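Acetyl-CoA acetyltransferase (Mycobacterium smegmatis, PDB 4EGV) adopts the thiolase fold as a monomer, may act as an acyltransferase, and carries an additional C-terminal domain of its own subfamily. Local coordinates at residues V193-L198 against S344-P349; A201-L206 against E498-G503; L215-L220 against P258-M263; M254-Y259 against T459-Y464; P468-I473 against L484-D489. All coordinates share one frame; numbering follows the deposited sequence.

How the contacts relate
Helix 191-206 opens two contacts in succession: residues 193-198 start contact 1 and residues 201-206 start contact 2. Helix 210-230 then opens contact 3, which closes at 258-263 after a connection of 37 residues that includes helix 242-246 and so lies within both longer spans. Residues 254-259 overlap that closing segment, sharing Pro-258 and Tyr-259, and open contact 4. Contact 1 closes next, after contact 3, at 344-349, and crosses contacts 2 and 4. Contact 4 closes at 459-464, the local hairpin of contact 5 follows, and contact 2 closes last, enclosing contacts 3, 4 and 5. Together they tie helix 191-206 and its neighbours to the thiolase core and to the C-terminal antiparallel sheet.

Contact 1. Residues V193-L198 against S344-P349; sequences VQYGLL and SCFPFP
Tyr-195 OH is the best-held polar atom: two N-H groups grip it, a hydrogen bond from Ala-412 N and a weak one from Asn-408 ND2. With its tip fixed, the phenol stretches from helix 191-206 across the segment 344-349. Phe-346 lies over one face of this ring, its CD2 3.3 Å from Tyr-195 CD2. The two rings are nearly parallel, at 22°, with centroids 4.6 Å apart, but they are slid so far that overlap is slight. Tyr-195 CB supplies a CH-pi contact instead, 4.0 Å from the Phe-346 ring centroid. Phe-348 CD2 comes to the edge of the phenol near its plane, and Pro-349 CD approaches Tyr-195 CE1 at 4.0 Å.

One turn further on, Leu-198 covers Phe-348. Its CB stands over the ring centre, 4.0 Å from the Phe-348 centroid and 7° off the normal, while Leu-198 CD2 lies 3.7 Å from Phe-348 CE2. Phe-346 CG is anti to its carbonyl carbon and Phe-348 CG anti to its backbone N (chi1 176°), and both rings face helix 191-206. No hydrogen bond crosses the interface. Segment 344-349 follows strand 337-342, probably the position at which SCP2-type thiolases carry their HDCF motif.

The site is enclosed: Phe-346 also meets the ring of Tyr-259, Pro-347 packs on Met-217, Leu-220 and Phe-221 of helix 210-230, and Val-193 and Leu-197 touch Thr-461 on strand 453-463.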
# COMPACT_ATOMS: atom_id res chain seq x y z
N VAL A 193 13.51 -6.89 2.16
CA VAL A 193 14.21 -7.90 1.44
C VAL A 193 13.35 -8.50 0.27
O VAL A 193 13.85 -8.83 -0.81
CB VAL A 193 14.76 -8.94 2.44
CG1 VAL A 193 13.74 -10.01 2.76
CG2 VAL A 193 15.98 -9.59 1.89
N GLN A 194 12.05 -8.61 0.49
CA GLN A 194 11.14 -9.19 -0.50
C GLN A 194 10.79 -8.23 -1.60
O GLN A 194 10.62 -8.66 -2.73
CB GLN A 194 9.87 -9.66 0.18
CG GLN A 194 9.74 -11.15 0.15
CD GLN A 194 8.88 -11.69 1.27
OE1 GLN A 194 9.08 -11.37 2.44
NE2 GLN A 194 7.91 -12.54 0.90
N TYR A 195 10.67 -6.95 -1.26
CA TYR A 195 10.50 -5.90 -2.22
C TYR A 195 11.73 -5.67 -3.07
O TYR A 195 11.60 -5.20 -4.19
CB TYR A 195 10.08 -4.60 -1.55
CG TYR A 195 8.57 -4.47 -1.45
CD1 TYR A 195 7.78 -4.16 -2.57
CD2 TYR A 195 7.92 -4.71 -0.24
CE1 TYR A 195 6.40 -4.07 -2.46
CE2 TYR A 195 6.54 -4.61 -0.12
CZ TYR A 195 5.80 -4.29 -1.22
OH TYR A 195 4.45 -4.22 -1.09
N GLY A 196 12.89 -6.00 -2.53
CA GLY A 196 14.13 -5.94 -3.24
C GLY A 196 14.12 -6.86 -4.43
O GLY A 196 14.59 -6.48 -5.51
N LEU A 197 13.59 -8.06 -4.23
CA LEU A 197 13.50 -9.06 -5.29
C LEU A 197 12.59 -8.61 -6.45
O LEU A 197 12.86 -8.86 -7.62
CB LEU A 197 13.02 -10.39 -4.73
CG LEU A 197 14.02 -11.19 -3.90
CD1 LEU A 197 13.40 -12.11 -2.90
CD2 LEU A 197 15.03 -11.88 -4.75
N LEU A 198 11.48 -7.97 -6.12
CA LEU A 198 10.51 -7.50 -7.08
C LEU A 198 11.03 -6.36 -7.88
O LEU A 198 10.81 -6.26 -9.03
CB LEU A 198 9.24 -7.01 -6.37
CG LEU A 198 8.03 -7.92 -6.12
CD1 LEU A 198 8.42 -9.23 -5.61
CD2 LEU A 198 7.06 -7.30 -5.24
N SER A 344 3.20 3.74 -1.34
CA SER A 344 4.63 3.85 -1.64
C SER A 344 5.57 3.52 -0.49
O SER A 344 6.35 4.39 -0.06
CB SER A 344 4.91 5.30 -2.11
OG SER A 344 4.51 6.26 -1.14
N CYS A 345 5.56 2.30 0.04
CA CYS A 345 6.57 2.00 1.08
C CYS A 345 7.93 1.89 0.33
O CYS A 345 8.95 2.42 0.73
CB CYS A 345 6.20 0.74 1.90
SG CYS A 345 6.79 0.61 3.69
N PHE A 346 7.86 1.25 -0.83
CA PHE A 346 8.97 1.09 -1.75
C PHE A 346 8.55 1.60 -3.13
O PHE A 346 7.40 1.77 -3.41
CB PHE A 346 9.36 -0.39 -1.78
CG PHE A 346 9.69 -0.96 -0.42
CD1 PHE A 346 10.99 -0.83 0.10
CD2 PHE A 346 8.71 -1.57 0.37
CE1 PHE A 346 11.30 -1.31 1.36
CE2 PHE A 346 9.01 -2.05 1.62
CZ PHE A 346 10.31 -1.93 2.13
N PRO A 347 9.51 1.89 -3.98
CA PRO A 347 9.21 2.34 -5.32
C PRO A 347 8.35 1.40 -6.18
O PRO A 347 7.51 1.85 -6.94
CB PRO A 347 10.59 2.49 -5.93
CG PRO A 347 11.42 2.84 -4.83
CD PRO A 347 10.93 2.04 -3.69
N PHE A 348 8.58 0.10 -6.05
CA PHE A 348 7.94 -0.87 -6.87
C PHE A 348 6.41 -0.73 -7.06
O PHE A 348 5.94 -0.73 -8.20
CB PHE A 348 8.33 -2.29 -6.45
CG PHE A 348 7.62 -3.33 -7.23
CD1 PHE A 348 8.11 -3.76 -8.49
CD2 PHE A 348 6.39 -3.84 -6.77
CE1 PHE A 348 7.40 -4.72 -9.28
CE2 PHE A 348 5.65 -4.81 -7.54
CZ PHE A 348 6.16 -5.25 -8.80
N PRO A 349 5.63 -0.65 -5.97
CA PRO A 349 4.18 -0.66 -6.17
C PRO A 349 3.65 0.61 -6.80
O PRO A 349 2.50 0.63 -7.25
CB PRO A 349 3.62 -0.85 -4.74
CG PRO A 349 4.67 -0.47 -3.88
CD PRO A 349 5.97 -0.68 -4.55

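Contact 2. Residues A201-L206 against E498-G503; sequences ARRARL and EGDPIG
Residues 201-206 of helix 191-206 face an irregular run that leaves helical geometry at Gly-499, and the backbones come nearest at Ala-204 and Ile-502, whose CA atoms are 6.7 Å apart. Arg-203 carries most of the contact. Its CG is anti to the backbone N and the chain is extended through chi2, then bends at chi3 (68°) to present the guanidinium tip to tip with Asp-500. The salt bridge rests on Arg-203 NH1 and Asp-500 OD2, 3.2 Å apart with an N-H...O angle of 155°. The oxygen lies near the guanidinium plane, but the donor meets it from above the carboxylate plane; since the two planes are 60° apart, this is not a flat two-pronged pairing. Both bonds to OD1 are weak.

Segment 498-503 links helix 490-498 to strand 505-509 in the additional C-terminal domain, whose five-stranded antiparallel sheet is consistent with membership of the OB clan. The salt bridge therefore joins this domain to a helix of the thiolase part. Arg-203 NH2 has its strongest partner in Tyr-460 OH on strand 453-463, and NH1 also bonds Leu-208 O, so several acceptors fix the buried guanidinium and probably favour its charged form. Pro-501 CD touches the guanidinium edge, 4.1 Å from Arg-203 NH2. Beside the polar pair, Ala-204 CB meets the Ile-502 CG2 branch at 3.9 Å.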
# COMPACT_ATOMS: atom_id res chain seq x y z
N ALA A 201 13.65 -7.67 -10.22
CA ALA A 201 12.92 -8.34 -11.30
C ALA A 201 12.34 -7.37 -12.37
O ALA A 201 12.27 -7.71 -13.55
CB ALA A 201 11.85 -9.26 -10.75
N ARG A 202 11.96 -6.16 -11.95
CA ARG A 202 11.44 -5.14 -12.84
C ARG A 202 12.60 -4.51 -13.59
O ARG A 202 12.48 -4.11 -14.75
CB ARG A 202 10.68 -4.08 -12.05
CG ARG A 202 10.05 -3.00 -12.88
CD ARG A 202 9.38 -1.95 -12.06
NE ARG A 202 8.97 -0.85 -12.91
CZ ARG A 202 9.72 0.23 -13.17
NH1 ARG A 202 10.90 0.35 -12.61
NH2 ARG A 202 9.27 1.18 -13.99
N ARG A 203 13.74 -4.42 -12.93
CA ARG A 203 14.94 -3.93 -13.58
C ARG A 203 15.39 -4.85 -14.72
O ARG A 203 15.85 -4.36 -15.75
CB ARG A 203 16.07 -3.73 -12.58
CG ARG A 203 17.27 -3.09 -13.21
CD ARG A 203 18.40 -2.84 -12.29
NE ARG A 203 19.03 -4.06 -11.81
CZ ARG A 203 19.94 -4.76 -12.46
NH1 ARG A 203 20.33 -4.38 -13.64
NH2 ARG A 203 20.46 -5.85 -11.93
N ALA A 204 15.27 -6.16 -14.50
CA ALA A 204 15.50 -7.17 -15.53
C ALA A 204 14.64 -6.96 -16.77
O ALA A 204 15.16 -6.74 -17.84
CB ALA A 204 15.28 -8.56 -14.97
N ARG A 205 13.32 -7.02 -16.60
CA ARG A 205 12.39 -6.81 -17.71
C ARG A 205 12.62 -5.52 -18.50
O ARG A 205 12.54 -5.54 -19.71
CB ARG A 205 10.93 -6.92 -17.26
CG ARG A 205 9.97 -7.02 -18.45
CD ARG A 205 8.53 -6.78 -18.09
NE ARG A 205 8.24 -5.40 -17.68
CZ ARG A 205 8.01 -5.02 -16.43
NH1 ARG A 205 8.07 -5.91 -15.44
NH2 ARG A 205 7.75 -3.76 -16.16
N LEU A 206 12.90 -4.40 -17.83
CA LEU A 206 13.15 -3.15 -18.52
C LEU A 206 14.52 -3.05 -19.14
O LEU A 206 14.81 -2.11 -19.88
CB LEU A 206 12.99 -1.98 -17.55
CG LEU A 206 11.60 -1.56 -17.10
CD1 LEU A 206 11.70 -0.25 -16.36
CD2 LEU A 206 10.59 -1.50 -18.24
N GLU A 498 28.00 -5.54 -6.89
CA GLU A 498 28.82 -4.60 -7.65
C GLU A 498 28.73 -4.74 -9.17
O GLU A 498 29.10 -3.81 -9.88
CB GLU A 498 30.29 -4.73 -7.23
CG GLU A 498 30.61 -4.22 -5.81
CD GLU A 498 32.12 -4.26 -5.44
OE1 GLU A 498 32.95 -4.88 -6.16
OE2 GLU A 498 32.47 -3.65 -4.40
N GLY A 499 28.05 -5.77 -9.63
CA GLY A 499 27.82 -5.96 -11.05
C GLY A 499 26.37 -6.07 -11.51
O GLY A 499 25.52 -5.40 -11.01
N ASP A 500 26.12 -6.92 -12.47
CA ASP A 500 24.79 -7.15 -13.01
C ASP A 500 24.62 -8.65 -13.23
O ASP A 500 25.19 -9.21 -14.14
CB ASP A 500 24.63 -6.38 -14.31
CG ASP A 500 23.22 -6.19 -14.71
OD1 ASP A 500 22.40 -7.03 -14.40
OD2 ASP A 500 22.92 -5.21 -15.39
N PRO A 501 23.85 -9.28 -12.35
CA PRO A 501 23.80 -10.74 -12.29
C PRO A 501 22.71 -11.39 -13.13
O PRO A 501 22.86 -12.55 -13.50
CB PRO A 501 23.53 -11.01 -10.80
CG PRO A 501 22.81 -9.81 -10.33
CD PRO A 501 23.39 -8.65 -11.10
N ILE A 502 21.63 -10.67 -13.43
CA ILE A 502 20.55 -11.30 -14.12
C ILE A 502 20.99 -12.28 -15.17
O ILE A 502 21.64 -11.92 -16.12
CB ILE A 502 19.81 -10.24 -14.85
CG1 ILE A 502 19.62 -9.07 -13.93
CG2 ILE A 502 18.52 -10.79 -15.31
CD1 ILE A 502 20.90 -8.50 -13.47
N GLY A 503 20.62 -13.54 -15.04
CA GLY A 503 20.93 -14.44 -16.12
C GLY A 503 22.22 -15.20 -16.00
O GLY A 503 22.57 -15.98 -16.86

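Contact 3. Residues L215-L220 against P258-M263; sequences LAMAEL and PYPRLM
A Met-aromatic contact between Met-217 and Tyr-259 marks this buried join, both segments of which belong to the part of the chain inserted between strands 136-143 and 271-279, where thiolases typically carry their loop domain. Met-217, modelled as selenomethionine, has CG anti to its carbonyl carbon and a bend at chi3 (-44°). Its SE is 4.9 Å from the Tyr-259 ring centroid, 64° off the normal. That approach is oblique, and Met-217 SE lies equally near Tyr-259 CD1 and CE1, 3.9 Å from each. At the far end of this ring, the hydroxyl is held by Glu-199 of helix 191-206.

Apolar contacts do the rest, and no hydrogen bond crosses. Met-217 SE lies 4.2 Å from CG of Pro-258, a residue entered through a cis peptide, and Met-217 CE approaches Pro-260 CD. Phe-351 of helix 348-357 and Leu-245 of helix 242-246 add to the surroundings.

The second selenomethionine, Met-263, sits in a 3-10 turn closed by its own N bonding Pro-260 O at 3.1 Å. Bent at chi2 and chi3, its chain crosses Met-217 obliquely, bringing SE 3.8 Å from Met-217 CB. Its terminal methyl lies against the helix backbone, with Met-263 CE 3.6 Å from Ala-218 CA.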
# COMPACT_ATOMS: atom_id res chain seq x y z
N LEU A 215 18.65 5.74 -10.42
CA LEU A 215 18.24 7.11 -10.77
C LEU A 215 16.73 7.21 -10.92
O LEU A 215 16.12 8.20 -10.49
CB LEU A 215 18.96 7.59 -12.03
CG LEU A 215 18.60 8.94 -12.66
CD1 LEU A 215 19.18 10.11 -11.91
CD2 LEU A 215 18.99 9.00 -14.13
N ALA A 216 16.13 6.20 -11.54
CA ALA A 216 14.70 6.19 -11.73
C ALA A 216 13.96 6.25 -10.39
O ALA A 216 13.01 7.01 -10.24
CB ALA A 216 14.28 4.96 -12.54
N MSE A 217 14.43 5.43 -9.43
CA MSE A 217 13.90 5.38 -8.06
C MSE A 217 14.03 6.70 -7.30
O MSE A 217 13.13 7.09 -6.57
CB MSE A 217 14.62 4.33 -7.24
CG MSE A 217 14.27 2.93 -7.54
SE MSE A 217 15.10 1.63 -6.25
CE MSE A 217 16.92 2.28 -6.07
N ALA A 218 15.17 7.35 -7.43
CA ALA A 218 15.36 8.63 -6.81
C ALA A 218 14.49 9.70 -7.46
O ALA A 218 14.00 10.57 -6.77
CB ALA A 218 16.81 8.99 -6.84
N GLU A 219 14.27 9.61 -8.77
CA GLU A 219 13.43 10.57 -9.50
C GLU A 219 11.94 10.41 -9.27
O GLU A 219 11.18 11.37 -9.37
CB GLU A 219 13.72 10.58 -11.00
CG GLU A 219 14.91 11.47 -11.33
CD GLU A 219 15.12 11.70 -12.82
OE1 GLU A 219 15.06 10.73 -13.62
OE2 GLU A 219 15.40 12.87 -13.17
N LEU A 220 11.55 9.19 -8.95
CA LEU A 220 10.22 8.88 -8.51
C LEU A 220 9.97 9.45 -7.10
O LEU A 220 8.94 10.09 -6.87
CB LEU A 220 10.01 7.37 -8.53
CG LEU A 220 8.65 6.88 -8.10
CD1 LEU A 220 7.64 7.18 -9.13
CD2 LEU A 220 8.72 5.45 -7.81
N PRO A 258 17.87 -3.18 -3.88
CA PRO A 258 18.74 -2.13 -4.38
C PRO A 258 18.66 -0.80 -3.66
O PRO A 258 19.11 0.20 -4.22
CB PRO A 258 18.22 -1.94 -5.81
CG PRO A 258 16.79 -2.21 -5.71
CD PRO A 258 16.55 -3.09 -4.49
N TYR A 259 18.09 -0.80 -2.45
CA TYR A 259 17.76 0.45 -1.74
C TYR A 259 18.81 1.00 -0.77
O TYR A 259 19.29 0.29 0.12
CB TYR A 259 16.48 0.34 -0.94
CG TYR A 259 15.36 -0.35 -1.62
CD1 TYR A 259 14.65 0.28 -2.65
CD2 TYR A 259 14.96 -1.63 -1.21
CE1 TYR A 259 13.58 -0.35 -3.28
CE2 TYR A 259 13.91 -2.28 -1.83
CZ TYR A 259 13.22 -1.62 -2.86
OH TYR A 259 12.17 -2.26 -3.44
N PRO A 260 19.14 2.29 -0.95
CA PRO A 260 19.90 3.04 0.05
C PRO A 260 19.01 3.44 1.20
O PRO A 260 17.82 3.59 1.02
CB PRO A 260 20.39 4.27 -0.70
CG PRO A 260 19.79 4.21 -2.07
CD PRO A 260 18.87 3.07 -2.17
N ARG A 261 19.61 3.60 2.37
CA ARG A 261 18.88 3.96 3.58
C ARG A 261 17.84 5.08 3.47
O ARG A 261 16.80 4.92 4.02
CB ARG A 261 19.84 4.29 4.71
CG ARG A 261 19.26 4.00 6.07
CD ARG A 261 20.11 4.59 7.18
NE ARG A 261 19.35 5.54 7.97
CZ ARG A 261 19.34 6.87 7.84
NH1 ARG A 261 20.07 7.51 6.94
NH2 ARG A 261 18.56 7.58 8.66
N LEU A 262 18.11 6.20 2.79
CA LEU A 262 17.17 7.33 2.81
C LEU A 262 15.88 7.05 2.08
O LEU A 262 14.90 7.76 2.24
CB LEU A 262 17.79 8.61 2.27
CG LEU A 262 18.86 9.25 3.15
CD1 LEU A 262 19.28 10.55 2.55
CD2 LEU A 262 18.35 9.46 4.56
N MSE A 263 15.88 5.99 1.30
CA MSE A 263 14.77 5.59 0.47
C MSE A 263 13.87 4.58 1.18
O MSE A 263 12.88 4.13 0.61
CB MSE A 263 15.37 4.95 -0.77
CG MSE A 263 14.45 4.75 -1.93
SE MSE A 263 15.41 5.23 -3.59
CE MSE A 263 15.04 7.12 -3.51

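Contact 4. Residues M254-Y259 against T459-Y464; sequences MIVDPY and TYTVRY
Met-254 overlaps the Tyr-464 ring, its CB over one face and 3.9 Å from the ring centroid, 22° off the normal. Val-462 CG1 lies over the opposite face, so the phenol is held flat between them. Its hydroxyl donates to Asp-257 OD1, Tyr-464 OH to OD1 being 2.6 Å, with the donor out of the carboxylate plane. This bond may help to keep the buried aspartate ionised.

Asp-257 is gripped at its backbone too. Its N donates to Val-462 O at 3.0 Å (161° at hydrogen), and its carbonyl O accepts from Thr-461 OG1 at 2.6 Å, in plane and on a lone pair. Tyr-464 N to Ile-255 O, 2.9 Å, flanks a single bridge of Val-256 with Arg-463. Between these bonds, Val-256 CA makes a CA-H...O contact with Val-462 O. The strand directions differ by 121°, so the match is brief rather than a continued antiparallel ladder.

The small strand pair 254-256 and 259-260 thus meets the C-terminal domain along strand 453-463, which on its other edge pairs with strand 470-476. Helix 191-206 reaches the junction through Asn-200, on Asp-257, and helix 490-498 packs against Val-462 and Tyr-464 through Ser-497.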
# COMPACT_ATOMS: atom_id res chain seq x y z
N MSE A 254 23.80 1.55 1.76
CA MSE A 254 23.08 0.40 1.24
C MSE A 254 22.57 -0.47 2.39
O MSE A 254 23.35 -0.91 3.21
CB MSE A 254 23.98 -0.40 0.28
CG MSE A 254 24.22 0.26 -1.08
SE MSE A 254 22.53 0.60 -2.14
CE MSE A 254 22.23 -1.20 -2.89
N ILE A 255 21.25 -0.70 2.45
CA ILE A 255 20.60 -1.58 3.45
C ILE A 255 20.28 -2.96 2.86
O ILE A 255 20.81 -3.95 3.28
CB ILE A 255 19.26 -0.95 3.97
CG1 ILE A 255 19.51 0.39 4.65
CG2 ILE A 255 18.52 -1.89 4.97
CD1 ILE A 255 19.88 0.32 6.15
N VAL A 256 19.36 -2.98 1.91
CA VAL A 256 18.96 -4.18 1.22
C VAL A 256 18.89 -3.80 -0.27
O VAL A 256 18.33 -2.77 -0.61
CB VAL A 256 17.60 -4.71 1.78
CG1 VAL A 256 16.94 -5.62 0.82
CG2 VAL A 256 17.79 -5.41 3.14
N ASP A 257 19.50 -4.61 -1.14
CA ASP A 257 19.59 -4.30 -2.55
C ASP A 257 18.21 -4.27 -3.17
O ASP A 257 17.47 -5.24 -3.08
CB ASP A 257 20.48 -5.28 -3.31
CG ASP A 257 21.21 -4.63 -4.50
OD1 ASP A 257 22.30 -4.05 -4.28
OD2 ASP A 257 20.71 -4.70 -5.65
N PRO A 258 17.87 -3.18 -3.88
CA PRO A 258 18.74 -2.13 -4.38
C PRO A 258 18.66 -0.80 -3.66
O PRO A 258 19.11 0.20 -4.22
CB PRO A 258 18.22 -1.94 -5.81
CG PRO A 258 16.79 -2.21 -5.71
CD PRO A 258 16.55 -3.09 -4.49
N TYR A 259 18.09 -0.80 -2.45
CA TYR A 259 17.76 0.45 -1.74
C TYR A 259 18.81 1.00 -0.77
O TYR A 259 19.29 0.29 0.12
CB TYR A 259 16.48 0.34 -0.94
CG TYR A 259 15.36 -0.35 -1.62
CD1 TYR A 259 14.65 0.28 -2.65
CD2 TYR A 259 14.96 -1.63 -1.21
CE1 TYR A 259 13.58 -0.35 -3.28
CE2 TYR A 259 13.91 -2.28 -1.83
CZ TYR A 259 13.22 -1.62 -2.86
OH TYR A 259 12.17 -2.26 -3.44
N THR A 459 16.15 -13.19 -10.36
CA THR A 459 16.22 -12.01 -9.51
C THR A 459 17.00 -12.33 -8.22
O THR A 459 17.31 -13.47 -7.91
CB THR A 459 14.82 -11.42 -9.25
OG1 THR A 459 14.94 -10.17 -8.56
CG2 THR A 459 13.96 -12.38 -8.48
N TYR A 460 17.32 -11.28 -7.48
CA TYR A 460 18.27 -11.34 -6.39
C TYR A 460 18.05 -10.15 -5.45
O TYR A 460 17.45 -9.13 -5.80
CB TYR A 460 19.71 -11.30 -6.95
CG TYR A 460 20.08 -9.97 -7.59
CD1 TYR A 460 20.79 -9.00 -6.88
CD2 TYR A 460 19.71 -9.68 -8.90
CE1 TYR A 460 21.12 -7.78 -7.45
CE2 TYR A 460 20.03 -8.45 -9.49
CZ TYR A 460 20.74 -7.50 -8.75
OH TYR A 460 21.06 -6.29 -9.33
N THR A 461 18.57 -10.30 -4.25
CA THR A 461 18.83 -9.15 -3.41
C THR A 461 20.05 -9.44 -2.52
O THR A 461 20.53 -10.57 -2.47
CB THR A 461 17.56 -8.75 -2.60
OG1 THR A 461 17.80 -7.55 -1.86
CG2 THR A 461 17.11 -9.87 -1.70
N VAL A 462 20.57 -8.41 -1.86
CA VAL A 462 21.67 -8.60 -0.94
C VAL A 462 21.34 -7.93 0.39
O VAL A 462 20.80 -6.82 0.43
CB VAL A 462 22.98 -8.03 -1.50
CG1 VAL A 462 24.16 -8.39 -0.57
CG2 VAL A 462 23.25 -8.53 -2.88
N ARG A 463 21.68 -8.59 1.49
CA ARG A 463 21.53 -7.96 2.81
C ARG A 463 22.84 -7.35 3.25
O ARG A 463 23.79 -8.06 3.53
CB ARG A 463 21.07 -8.96 3.86
CG ARG A 463 19.83 -9.74 3.48
CD ARG A 463 19.09 -10.21 4.70
NE ARG A 463 18.75 -9.04 5.51
CZ ARG A 463 17.67 -8.91 6.27
NH1 ARG A 463 16.75 -9.88 6.36
NH2 ARG A 463 17.50 -7.79 6.93
N TYR A 464 22.89 -6.03 3.30
CA TYR A 464 24.10 -5.30 3.67
C TYR A 464 24.14 -5.02 5.17
O TYR A 464 25.13 -4.56 5.72
CB TYR A 464 24.22 -3.99 2.90
CG TYR A 464 24.26 -4.15 1.42
CD1 TYR A 464 25.42 -4.52 0.77
CD2 TYR A 464 23.13 -3.90 0.65
CE1 TYR A 464 25.45 -4.65 -0.62
CE2 TYR A 464 23.15 -4.01 -0.74
CZ TYR A 464 24.32 -4.39 -1.36
OH TYR A 464 24.33 -4.50 -2.72

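Contact 5. Residues P468-I473 against L484-D489; sequences PHTGII and LAKTKD
Strands 470-473 and 484-487 run antiparallel, their directions 167° apart and their axes 4.7 Å at closest approach. Gly-471 with Thr-487 and Ile-473 with Ala-485 form hydrogen-bonded pairs on either side of the non-hydrogen-bonded pair Ile-472 with Lys-486. In the Ile-473 pair, Ile-473 N to Ala-485 O and Ala-485 N to Ile-473 O are both 2.8 Å, each donor in the carbonyl plane. The Gly-471 pair is less even: Gly-471 N to Thr-487 O is 3.0 Å and straight at 166°, whereas the return bond from Thr-487 N is weak at 131°. CA-H...O contacts fill the intervals, such as Lys-486 CA to Gly-471 O.

The pairing is the beta hairpin of strands 470-476 and 482-487, whose second strand is an outer strand of the five-stranded sheet in the C-terminal domain, a fold consistent with the OB clan. Gly-471 has no side chain beside Thr-487, whose CG2 lies 3.9 Å from Gly-471 CA; Thr-487 OG1 bonds instead to Ala-517 O. Ile-473 and Ala-485 share that face, where Leu-492 and Leu-496 of helix 490-498 pack on Ile-473. On the face of Ile-472 and Lys-486, Ile-472 CG2 lies alongside Leu-484 CD2 at 4.2 Å.

Near the open end, Thr-470 OG1 is tied to Pro-468 O at 3.0 Å. The aliphatic chain of Lys-488 passes obliquely over it, and its CD reaches Pro-468 CG at 4.1 Å. Asp-489 then N-caps helix 490-498 through OD2 to Leu-492 N.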
# COMPACT_ATOMS: atom_id res chain seq x y z
N PRO A 468 28.74 -11.83 7.20
CA PRO A 468 29.07 -11.29 5.87
C PRO A 468 27.79 -10.91 5.08
O PRO A 468 26.72 -11.40 5.39
CB PRO A 468 29.89 -12.42 5.21
CG PRO A 468 29.71 -13.61 6.09
CD PRO A 468 28.90 -13.29 7.27
N HIS A 469 27.93 -10.02 4.11
CA HIS A 469 26.81 -9.69 3.24
C HIS A 469 26.20 -10.97 2.66
O HIS A 469 26.90 -11.91 2.32
CB HIS A 469 27.24 -8.70 2.13
CG HIS A 469 27.71 -7.38 2.65
ND1 HIS A 469 28.44 -6.50 1.87
CD2 HIS A 469 27.60 -6.79 3.86
CE1 HIS A 469 28.75 -5.43 2.59
NE2 HIS A 469 28.25 -5.58 3.80
N THR A 470 24.88 -11.01 2.58
CA THR A 470 24.17 -12.24 2.26
C THR A 470 23.23 -12.03 1.09
O THR A 470 22.40 -11.13 1.12
CB THR A 470 23.35 -12.74 3.48
OG1 THR A 470 24.22 -12.94 4.59
CG2 THR A 470 22.62 -14.06 3.21
N GLY A 471 23.36 -12.89 0.07
CA GLY A 471 22.54 -12.85 -1.13
C GLY A 471 21.36 -13.80 -1.11
O GLY A 471 21.44 -14.92 -0.64
N ILE A 472 20.24 -13.34 -1.62
CA ILE A 472 19.08 -14.19 -1.81
C ILE A 472 18.79 -14.19 -3.29
O ILE A 472 18.77 -13.14 -3.94
CB ILE A 472 17.85 -13.64 -1.10
CG1 ILE A 472 18.18 -13.13 0.33
CG2 ILE A 472 16.71 -14.63 -1.18
CD1 ILE A 472 18.07 -14.10 1.45
N ILE A 473 18.59 -15.38 -3.82
CA ILE A 473 18.39 -15.54 -5.24
C ILE A 473 17.09 -16.29 -5.52
O ILE A 473 16.76 -17.25 -4.83
CB ILE A 473 19.62 -16.26 -5.86
CG1 ILE A 473 20.90 -15.48 -5.57
CG2 ILE A 473 19.44 -16.50 -7.39
CD1 ILE A 473 22.10 -15.95 -6.34
N LEU A 484 14.55 -20.96 -4.72
CA LEU A 484 15.21 -19.96 -3.90
C LEU A 484 16.59 -20.44 -3.45
O LEU A 484 16.80 -21.64 -3.28
CB LEU A 484 14.33 -19.66 -2.67
CG LEU A 484 13.24 -18.62 -2.78
CD1 LEU A 484 12.35 -18.76 -1.62
CD2 LEU A 484 13.92 -17.29 -2.81
N ALA A 485 17.52 -19.51 -3.28
CA ALA A 485 18.81 -19.85 -2.70
C ALA A 485 19.43 -18.71 -1.90
O ALA A 485 19.21 -17.52 -2.18
CB ALA A 485 19.77 -20.34 -3.76
N LYS A 486 20.18 -19.09 -0.88
CA LYS A 486 20.88 -18.17 -0.02
C LYS A 486 22.38 -18.38 -0.25
O LYS A 486 22.82 -19.48 -0.55
CB LYS A 486 20.53 -18.50 1.42
CG LYS A 486 20.87 -17.40 2.41
CD LYS A 486 21.51 -17.95 3.71
CE LYS A 486 20.57 -17.83 4.90
NZ LYS A 486 20.79 -18.91 5.90
N THR A 487 23.18 -17.33 -0.09
CA THR A 487 24.59 -17.40 -0.44
C THR A 487 25.47 -16.42 0.37
O THR A 487 25.14 -15.23 0.54
CB THR A 487 24.83 -17.28 -2.02
OG1 THR A 487 26.18 -17.60 -2.36
CG2 THR A 487 24.54 -15.89 -2.54
N LYS A 488 26.58 -16.93 0.87
CA LYS A 488 27.60 -16.07 1.47
C LYS A 488 28.94 -16.22 0.78
O LYS A 488 29.93 -15.59 1.18
CB LYS A 488 27.75 -16.36 2.95
CG LYS A 488 26.52 -16.02 3.69
CD LYS A 488 26.64 -16.11 5.17
CE LYS A 488 25.23 -16.12 5.72
NZ LYS A 488 25.13 -15.48 7.04
N ASP A 489 28.99 -17.10 -0.21
CA ASP A 489 30.15 -17.18 -1.06
C ASP A 489 30.63 -15.75 -1.45
O ASP A 489 29.90 -14.96 -2.03
CB ASP A 489 29.82 -18.07 -2.27
CG ASP A 489 30.80 -17.90 -3.40
OD1 ASP A 489 31.94 -18.44 -3.33
OD2 ASP A 489 30.41 -17.22 -4.39